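Local structure of hypothetical protein (ST2072) (Sulfolobus tokodaii, 1VE0) at residues 56-59 against 60-63. The protein is of unknown function but belongs to the YjbQ (UPF0047) family and binds zinc, its three copies forming a trimer. Residues are numbered along the deposited sequence; the frame is centred on the assembly and turned at random.
Sequences GLMK and DFLN
Phe61 folds its ring back along the helix and overlaps Leu57, one turn earlier, its CZ lying 3.6 Å from Leu57 CG. With Phe61 CG beside its own backbone N (chi1 -64°), one ring face comes to lie against the Leu57 carbonyl, whose O sits 3.2 Å from Phe61 CD2, offset toward the rim. That same oxygen accepts the hydrogen bond from Phe61 N at 3.0 Å, so backbone and ring meet at one atom. A flat, wide residue suits this place: the ring also reaches Ile115, Leu117 and Ile49 of the underlying sheet, and Met58, present as selenomethionine, adds a looser contact, Met58 SE lying 4.4 Å from Phe61 CE2. Cutting Phe61 back to an alanine is likely to strip the cover from Leu57 CG and open a gap between helix and sheet. Asp60 N bonds Gly56 O, an acceptor shared with Lys59 N. A short acid with two oxygens suits position 60, since OD2 takes Glu76 N and OD1 takes His77 N of the second subunit, satisfying the buried carboxylate. Leu57, about 5 Å from a bound zinc ion, packs on that subunit's His87, a zinc ligand with His77 and Asn83. This is i to i+4 packing on an amphipathic helix, between its own sheet and an intersubunit zinc site.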
loop_
_atom_site.group_PDB
_atom_site.type_symbol
_atom_site.label_atom_id
_atom_site.label_comp_id
_atom_site.label_asym_id
_atom_site.label_seq_id
_atom_site.Cartn_x
_atom_site.Cartn_y
_atom_site.Cartn_z
ATOM N N GLY A 56 10.892 -20.353 -4.650
ATOM C CA GLY A 56 12.039 -19.464 -4.709
ATOM C C GLY A 56 11.692 -18.031 -4.350
ATOM O O GLY A 56 12.400 -17.368 -3.584
ATOM N N LEU A 57 10.576 -17.563 -4.902
ATOM C CA LEU A 57 10.101 -16.206 -4.675
ATOM C C LEU A 57 9.813 -15.975 -3.184
ATOM O O LEU A 57 10.062 -14.896 -2.657
ATOM C CB LEU A 57 8.848 -15.990 -5.527
ATOM C CG LEU A 57 8.504 -14.618 -6.089
ATOM C CD1 LEU A 57 9.697 -14.008 -6.818
ATOM C CD2 LEU A 57 7.311 -14.779 -7.033
HETATM N N MSE A 58 9.309 -16.992 -2.496
HETATM C CA MSE A 58 9.020 -16.847 -1.075
HETATM C C MSE A 58 10.309 -16.511 -0.324
HETATM O O MSE A 58 10.271 -15.869 0.724
HETATM C CB MSE A 58 8.374 -18.121 -0.531
HETATM C CG MSE A 58 6.936 -18.307 -0.990
HETATM SE SE MSE A 58 5.759 -16.888 -0.304
HETATM C CE MSE A 58 5.209 -17.811 1.321
ATOM N N LYS A 59 11.449 -16.931 -0.872
ATOM C CA LYS A 59 12.741 -16.621 -0.271
ATOM C C LYS A 59 13.179 -15.222 -0.739
ATOM O O LYS A 59 13.652 -14.410 0.055
ATOM C CB LYS A 59 13.806 -17.640 -0.697
ATOM C CG LYS A 59 13.645 -19.046 -0.140
ATOM C CD LYS A 59 14.841 -19.883 -0.578
ATOM C CE LYS A 59 14.817 -21.295 -0.026
ATOM N NZ LYS A 59 13.850 -22.167 -0.738
ATOM N N ASP A 60 13.028 -14.963 -2.038
ATOM C CA ASP A 60 13.387 -13.673 -2.637
ATOM C C ASP A 60 12.782 -12.458 -1.913
ATOM O O ASP A 60 13.468 -11.455 -1.704
ATOM C CB ASP A 60 12.940 -13.628 -4.107
ATOM C CG ASP A 60 13.737 -14.566 -5.003
ATOM O OD1 ASP A 60 13.203 -14.965 -6.068
ATOM O OD2 ASP A 60 14.894 -14.896 -4.654
ATOM N N PHE A 61 11.501 -12.530 -1.545
ATOM C CA PHE A 61 10.873 -11.392 -0.871
ATOM C C PHE A 61 11.665 -11.017 0.379
ATOM O O PHE A 61 11.920 -9.840 0.633
ATOM C CB PHE A 61 9.417 -11.695 -0.460
ATOM C CG PHE A 61 8.488 -11.942 -1.613
ATOM C CD1 PHE A 61 8.452 -11.071 -2.704
ATOM C CD2 PHE A 61 7.665 -13.068 -1.627
ATOM C CE1 PHE A 61 7.615 -11.320 -3.794
ATOM C CE2 PHE A 61 6.829 -13.325 -2.712
ATOM C CZ PHE A 61 6.804 -12.446 -3.801
ATOM N N LEU A 62 12.045 -12.032 1.150
ATOM C CA LEU A 62 12.795 -11.844 2.383
ATOM C C LEU A 62 14.226 -11.392 2.121
ATOM O O LEU A 62 14.701 -10.440 2.738
ATOM C CB LEU A 62 12.795 -13.144 3.189
ATOM C CG LEU A 62 11.381 -13.664 3.460
ATOM C CD1 LEU A 62 11.456 -15.010 4.164
ATOM C CD2 LEU A 62 10.626 -12.640 4.300
ATOM N N ASN A 63 14.909 -12.062 1.201
ATOM C CA ASN A 63 16.283 -11.690 0.887
ATOM C C ASN A 63 16.410 -10.293 0.294
ATOM O O ASN A 63 17.385 -9.585 0.556
ATOM C CB ASN A 63 16.919 -12.723 -0.051
ATOM C CG ASN A 63 17.124 -14.058 0.628
ATOM O OD1 ASN A 63 17.436 -14.112 1.821
ATOM N ND2 ASN A 63 16.966 -15.145 -0.125
#